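F5/8 type C domain protein (Bacteroides ovatus, PDB 4ZRX) is a putative alpha-L-fucosidase, probably hydrolysing terminal alpha-L-fucose from glycans with a TIM-barrel catalytic domain. Local coordinates at residues R400-W414 against V434-L448. Sequence-based numbering, arbitrary orientation. Where two conformers were deposited one is given.
Sequences RVEAFTVEALTDNGW and VNANKLRVRIDECRL
The two inner strands of a four-stranded antiparallel sheet, 401-410 and 438-446, pair in the beta-sandwich that accompanies the barrel, as in other fucosidases of this family, and they exemplify a sheet with an apolar and a polar face. Val401 and Phe404 meet CD1 of Ile443, and Val406 and Ala408 meet CD1 of Leu439, on the inner face, where Leu439 also touches strand 450-458 of the facing sheet; beyond the corner at Asn437, Ala436 comes against Ala408. Successive classic bulges interrupt the pairing: Glu402 N and Ala403 N both bond to Glu445 O.

On the other face Glu407 joins two arginines. Glu407 OE1 takes NE and NH2 of Arg440, each at 2.9 Å and within the guanidinium plane, while Arg442 approaches end-on, NH1 lying 3.1 Å from Glu407 OE2. With CG anti to the backbone N (chi1 180°) and a bend at chi3, Arg440 also lays its guanidinium over the indole of Trp414, CZ 3.6 Å from the five-membered ring centroid; Leu409 CD1 covers the opposite face. A glutamine in place of Glu407 would probably deprive Arg440 and Arg442 of the negative charge they share, leaving Arg442 to lean on Glu375 and Arg440 freer to turn off the indole.

Nearby, Thr405 OG1 donates to the syn lone pair of Asp444 OD2 (2.7 Å). Glu402 OE2 receives Arg447 NE at 2.9 Å and also pairs with Arg271, tying this strand end to the catalytic domain. Since Glu375 is a second partner of Arg442, the charges are probably balanced across three adjacent strands.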
loop_
_atom_site.group_PDB
_atom_site.type_symbol
_atom_site.label_atom_id
_atom_site.label_comp_id
_atom_site.label_asym_id
_atom_site.label_seq_id
_atom_site.Cartn_x
_atom_site.Cartn_y
_atom_site.Cartn_z
ATOM N N ARG A 400 -21.187 11.970 2.007
ATOM C CA ARG A 400 -22.084 12.447 3.073
ATOM C C ARG A 400 -22.089 11.639 4.342
ATOM O O ARG A 400 -22.322 12.189 5.391
ATOM C CB ARG A 400 -23.502 12.520 2.518
ATOM C CG ARG A 400 -23.558 13.435 1.298
ATOM C CD ARG A 400 -24.940 13.604 0.788
ATOM N NE ARG A 400 -24.963 14.504 -0.364
ATOM C CZ ARG A 400 -26.041 15.173 -0.765
ATOM N NH1 ARG A 400 -27.216 15.031 -0.144
ATOM N NH2 ARG A 400 -25.956 15.947 -1.836
ATOM N N VAL A 401 -21.851 10.347 4.271
ATOM C CA VAL A 401 -21.928 9.487 5.447
ATOM C C VAL A 401 -20.782 9.782 6.400
ATOM O O VAL A 401 -19.631 9.949 6.010
ATOM C CB VAL A 401 -22.029 7.996 5.084
ATOM C CG1 VAL A 401 -22.009 7.109 6.333
ATOM C CG2 VAL A 401 -23.331 7.747 4.312
ATOM N N GLU A 402 -21.179 9.986 7.673
ATOM C CA GLU A 402 -20.242 10.290 8.740
ATOM C C GLU A 402 -20.103 9.206 9.816
ATOM O O GLU A 402 -19.046 9.114 10.443
ATOM C CB GLU A 402 -20.598 11.586 9.387
ATOM C CG GLU A 402 -20.475 12.754 8.460
ATOM C CD GLU A 402 -21.013 14.045 9.048
ATOM O OE1 GLU A 402 -22.176 13.990 9.526
ATOM O OE2 GLU A 402 -20.292 15.134 9.057
ATOM N N ALA A 403 -21.153 8.423 10.050
ATOM C CA ALA A 403 -21.086 7.266 10.961
ATOM C C ALA A 403 -22.162 6.269 10.621
ATOM O O ALA A 403 -23.281 6.654 10.247
ATOM C CB ALA A 403 -21.267 7.726 12.406
ATOM N N PHE A 404 -21.831 4.983 10.719
ATOM C CA PHE A 404 -22.803 3.967 10.367
ATOM C C PHE A 404 -22.492 2.702 11.175
ATOM O O PHE A 404 -21.394 2.503 11.673
ATOM C CB PHE A 404 -22.831 3.630 8.861
ATOM C CG PHE A 404 -21.607 2.986 8.363
ATOM C CD1 PHE A 404 -20.493 3.749 7.948
ATOM C CD2 PHE A 404 -21.542 1.621 8.237
ATOM C CE1 PHE A 404 -19.362 3.116 7.499
ATOM C CE2 PHE A 404 -20.425 0.983 7.764
ATOM C CZ PHE A 404 -19.286 1.765 7.404
ATOM N N THR A 405 -23.508 1.850 11.256
ATOM C CA THR A 405 -23.472 0.580 11.925
ATOM C C THR A 405 -24.058 -0.492 11.021
ATOM O O THR A 405 -25.002 -0.214 10.300
ATOM C CB THR A 405 -24.318 0.663 13.226
ATOM O OG1 THR A 405 -23.763 1.721 14.027
ATOM C CG2 THR A 405 -24.237 -0.668 14.021
ATOM N N VAL A 406 -23.503 -1.709 11.079
ATOM C CA VAL A 406 -23.985 -2.855 10.354
ATOM C C VAL A 406 -24.251 -4.006 11.327
ATOM O O VAL A 406 -23.459 -4.296 12.205
ATOM C CB VAL A 406 -22.991 -3.369 9.307
ATOM C CG1 VAL A 406 -23.585 -4.387 8.497
ATOM C CG2 VAL A 406 -22.495 -2.193 8.422
ATOM N N GLU A 407 -25.459 -4.597 11.162
ATOM C CA GLU A 407 -25.915 -5.716 11.953
ATOM C C GLU A 407 -26.343 -6.852 11.044
ATOM O O GLU A 407 -26.713 -6.633 9.910
ATOM C CB GLU A 407 -27.085 -5.279 12.840
ATOM C CG GLU A 407 -26.666 -4.213 13.809
ATOM C CD GLU A 407 -27.828 -3.448 14.393
ATOM O OE1 GLU A 407 -28.977 -3.488 13.867
ATOM O OE2 GLU A 407 -27.588 -2.777 15.392
ATOM N N ALA A 408 -26.172 -8.077 11.547
ATOM C CA ALA A 408 -26.538 -9.305 10.842
ATOM C C ALA A 408 -27.531 -10.067 11.670
ATOM O O ALA A 408 -27.391 -10.186 12.917
ATOM C CB ALA A 408 -25.324 -10.123 10.575
ATOM N N LEU A 409 -28.605 -10.499 11.013
ATOM C CA LEU A 409 -29.639 -11.238 11.703
ATOM C C LEU A 409 -29.303 -12.714 11.803
ATOM O O LEU A 409 -29.439 -13.482 10.785
ATOM C CB LEU A 409 -30.950 -11.044 11.005
ATOM C CG LEU A 409 -32.133 -11.691 11.692
ATOM C CD1 LEU A 409 -32.262 -11.265 13.113
ATOM C CD2 LEU A 409 -33.422 -11.367 10.923
ATOM N N THR A 410 -28.963 -13.154 13.001
ATOM C CA THR A 410 -28.684 -14.594 13.293
ATOM C C THR A 410 -29.977 -15.298 13.690
ATOM O O THR A 410 -31.033 -14.640 13.776
ATOM C CB THR A 410 -27.665 -14.759 14.412
ATOM O OG1 THR A 410 -28.304 -14.443 15.686
ATOM C CG2 THR A 410 -26.485 -13.883 14.191
ATOM N N ASP A 411 -29.884 -16.617 13.956
ATOM C CA ASP A 411 -30.939 -17.449 14.538
ATOM C C ASP A 411 -31.358 -16.943 15.916
ATOM O O ASP A 411 -32.423 -17.271 16.394
ATOM C CB ASP A 411 -30.524 -18.968 14.628
ATOM C CG ASP A 411 -29.268 -19.255 15.521
ATOM O OD1 ASP A 411 -28.881 -18.470 16.397
ATOM O OD2 ASP A 411 -28.618 -20.318 15.349
ATOM N N ASN A 412 -30.459 -16.195 16.553
ATOM C CA ASN A 412 -30.725 -15.720 17.930
ATOM C C ASN A 412 -30.716 -14.184 18.023
ATOM O O ASN A 412 -30.362 -13.663 19.082
ATOM C CB ASN A 412 -29.723 -16.358 18.863
ATOM C CG ASN A 412 -30.195 -16.442 20.321
ATOM O OD1 ASN A 412 -31.304 -16.083 20.641
ATOM N ND2 ASN A 412 -29.374 -17.029 21.166
ATOM N N GLY A 413 -31.150 -13.525 16.952
ATOM C CA GLY A 413 -31.318 -12.085 16.827
ATOM C C GLY A 413 -30.217 -11.320 16.103
ATOM O O GLY A 413 -29.209 -11.894 15.605
ATOM N N TRP A 414 -30.439 -10.000 16.053
ATOM C CA TRP A 414 -29.438 -9.106 15.476
ATOM C C TRP A 414 -28.097 -9.114 16.257
ATOM O O TRP A 414 -28.084 -9.101 17.481
ATOM C CB TRP A 414 -29.998 -7.683 15.434
ATOM C CG TRP A 414 -31.092 -7.497 14.477
ATOM C CD1 TRP A 414 -32.412 -7.365 14.775
ATOM C CD2 TRP A 414 -31.015 -7.509 13.024
ATOM N NE1 TRP A 414 -33.157 -7.237 13.640
ATOM C CE2 TRP A 414 -32.334 -7.307 12.542
ATOM C CE3 TRP A 414 -29.974 -7.553 12.119
ATOM C CZ2 TRP A 414 -32.615 -7.213 11.180
ATOM C CZ3 TRP A 414 -30.247 -7.485 10.734
ATOM C CH2 TRP A 414 -31.571 -7.342 10.293
ATOM N N VAL A 434 -20.225 -14.975 10.675
ATOM C CA VAL A 434 -21.534 -15.282 11.242
ATOM C C VAL A 434 -22.459 -15.880 10.201
ATOM O O VAL A 434 -22.383 -15.552 9.001
ATOM C CB VAL A 434 -22.158 -14.032 11.863
ATOM C CG1 VAL A 434 -22.489 -12.974 10.813
ATOM C CG2 VAL A 434 -23.390 -14.376 12.675
ATOM N N ASN A 435 -23.346 -16.740 10.690
ATOM C CA ASN A 435 -24.426 -17.286 9.881
ATOM C C ASN A 435 -25.608 -16.353 10.065
ATOM O O ASN A 435 -26.082 -16.156 11.197
ATOM C CB ASN A 435 -24.797 -18.705 10.280
ATOM C CG ASN A 435 -23.706 -19.710 9.970
ATOM O OD1 ASN A 435 -23.007 -20.165 10.864
ATOM N ND2 ASN A 435 -23.541 -20.038 8.715
ATOM N N ALA A 436 -26.089 -15.774 8.959
ATOM C CA ALA A 436 -27.161 -14.779 9.001
ATOM C C ALA A 436 -28.082 -14.852 7.806
ATOM O O ALA A 436 -27.659 -15.324 6.727
ATOM C CB ALA A 436 -26.577 -13.406 9.079
ATOM N N ASN A 437 -29.287 -14.299 7.950
ATOM C CA ASN A 437 -30.280 -14.314 6.836
ATOM C C ASN A 437 -30.701 -12.915 6.385
ATOM O O ASN A 437 -31.351 -12.780 5.338
ATOM C CB ASN A 437 -31.448 -15.215 7.171
ATOM C CG ASN A 437 -32.330 -14.656 8.300
ATOM O OD1 ASN A 437 -32.954 -13.635 8.143
ATOM N ND2 ASN A 437 -32.334 -15.305 9.437
ATOM N N LYS A 438 -30.296 -11.889 7.121
ATOM C CA LYS A 438 -30.489 -10.533 6.757
ATOM C C LYS A 438 -29.318 -9.701 7.272
ATOM O O LYS A 438 -28.640 -10.071 8.233
ATOM C CB LYS A 438 -31.782 -9.973 7.330
ATOM C CG LYS A 438 -33.119 -10.555 6.688
ATOM C CD LYS A 438 -34.309 -9.931 7.349
ATOM C CE LYS A 438 -35.685 -10.188 6.606
ATOM N NZ LYS A 438 -35.968 -11.550 6.069
ATOM N N LEU A 439 -29.149 -8.537 6.649
ATOM C CA LEU A 439 -28.220 -7.542 7.089
ATOM C C LEU A 439 -28.975 -6.279 7.287
ATOM O O LEU A 439 -29.956 -5.982 6.564
ATOM C CB LEU A 439 -27.188 -7.386 5.973
ATOM C CG LEU A 439 -25.782 -7.092 6.227
ATOM C CD1 LEU A 439 -25.039 -7.998 7.202
ATOM C CD2 LEU A 439 -25.113 -7.063 4.834
ATOM N N ARG A 440 -28.592 -5.498 8.262
ATOM C CA ARG A 440 -29.203 -4.189 8.472
ATOM C C ARG A 440 -28.105 -3.155 8.537
ATOM O O ARG A 440 -27.111 -3.387 9.228
ATOM C CB ARG A 440 -29.988 -4.177 9.780
ATOM C CG ARG A 440 -30.650 -2.871 10.078
ATOM C CD ARG A 440 -31.834 -3.032 10.992
ATOM N NE ARG A 440 -31.429 -3.391 12.334
ATOM C CZ ARG A 440 -32.230 -3.775 13.321
ATOM N NH1 ARG A 440 -33.541 -3.859 13.150
ATOM N NH2 ARG A 440 -31.708 -4.062 14.489
ATOM N N VAL A 441 -28.294 -2.017 7.851
ATOM C CA VAL A 441 -27.352 -0.921 7.882
ATOM C C VAL A 441 -28.099 0.269 8.425
ATOM O O VAL A 441 -29.252 0.527 8.076
ATOM C CB VAL A 441 -26.841 -0.579 6.466
ATOM C CG1 VAL A 441 -25.855 0.603 6.505
ATOM C CG2 VAL A 441 -26.219 -1.819 5.844
ATOM N N ARG A 442 -27.459 0.931 9.369
ATOM C CA ARG A 442 -27.976 2.134 9.981
ATOM C C ARG A 442 -27.033 3.297 9.727
ATOM O O ARG A 442 -25.855 3.198 10.060
ATOM C CB ARG A 442 -28.128 1.920 11.495
ATOM C CG ARG A 442 -28.862 3.064 12.169
ATOM C CD ARG A 442 -29.079 2.784 13.678
ATOM N NE ARG A 442 -29.803 1.514 13.819
ATOM C CZ ARG A 442 -29.299 0.335 14.223
ATOM N NH1 ARG A 442 -28.061 0.175 14.652
ATOM N NH2 ARG A 442 -30.104 -0.717 14.158
ATOM N N ILE A 443 -27.513 4.356 9.126
ATOM C CA ILE A 443 -26.713 5.575 8.977
ATOM C C ILE A 443 -26.949 6.395 10.211
ATOM O O ILE A 443 -28.016 7.002 10.408
ATOM C CB ILE A 443 -27.035 6.374 7.703
ATOM C CG1 ILE A 443 -26.840 5.518 6.419
ATOM C CG2 ILE A 443 -26.203 7.650 7.718
ATOM C CD1 ILE A 443 -25.517 4.767 6.300
ATOM N N ASP A 444 -25.975 6.366 11.090
ATOM C CA ASP A 444 -26.047 7.094 12.373
ATOM C C ASP A 444 -25.900 8.590 12.207
ATOM O O ASP A 444 -26.596 9.391 12.891
ATOM C CB ASP A 444 -25.051 6.525 13.374
ATOM C CG ASP A 444 -25.273 5.032 13.628
ATOM O OD1 ASP A 444 -26.371 4.650 14.096
ATOM O OD2 ASP A 444 -24.313 4.270 13.393
ATOM N N GLU A 445 -25.012 9.008 11.320
ATOM C CA GLU A 445 -24.776 10.429 11.088
ATOM C C GLU A 445 -24.470 10.644 9.626
ATOM O O GLU A 445 -23.708 9.890 9.072
ATOM C CB GLU A 445 -23.575 10.929 11.892
ATOM C CG GLU A 445 -23.735 10.955 13.421
ATOM C CD GLU A 445 -22.419 11.353 14.086
ATOM O OE1 GLU A 445 -21.686 12.239 13.532
ATOM O OE2 GLU A 445 -22.073 10.734 15.117
ATOM N N CYS A 446 -24.991 11.725 9.060
ATOM C CA CYS A 446 -24.618 12.088 7.684
ATOM C C CYS A 446 -24.845 13.545 7.455
ATOM O O CYS A 446 -25.576 14.205 8.246
ATOM C CB CYS A 446 -25.340 11.255 6.669
ATOM S SG CYS A 446 -27.185 11.369 6.728
ATOM N N ARG A 447 -24.232 14.046 6.400
ATOM C CA ARG A 447 -24.441 15.389 5.933
ATOM C C ARG A 447 -25.613 15.393 4.993
ATOM O O ARG A 447 -25.651 14.619 4.043
ATOM C CB ARG A 447 -23.179 15.888 5.229
ATOM C CG ARG A 447 -21.967 15.807 6.174
ATOM C CD ARG A 447 -20.661 16.164 5.447
ATOM N NE ARG A 447 -19.570 16.169 6.413
ATOM C CZ ARG A 447 -18.325 16.554 6.182
ATOM N NH1 ARG A 447 -17.923 16.973 4.972
ATOM N NH2 ARG A 447 -17.457 16.494 7.178
ATOM N N LEU A 448 -26.566 16.325 5.222
ATOM C CA LEU A 448 -27.792 16.345 4.408
ATOM C C LEU A 448 -28.398 14.934 4.324
ATOM O O LEU A 448 -28.485 14.301 5.353
ATOM C CB LEU A 448 -27.552 16.898 3.034
ATOM C CG LEU A 448 -27.029 18.330 2.922
ATOM C CD1 LEU A 448 -27.001 18.812 1.451
ATOM C CD2 LEU A 448 -27.832 19.323 3.774
HETATM O O HOH W 1 -17.551 15.019 9.918
HETATM O O HOH W 2 -22.344 14.368 12.163
HETATM O O HOH W 3 -26.403 2.408 15.603
HETATM O O HOH W 4 -27.563 -17.805 12.895
#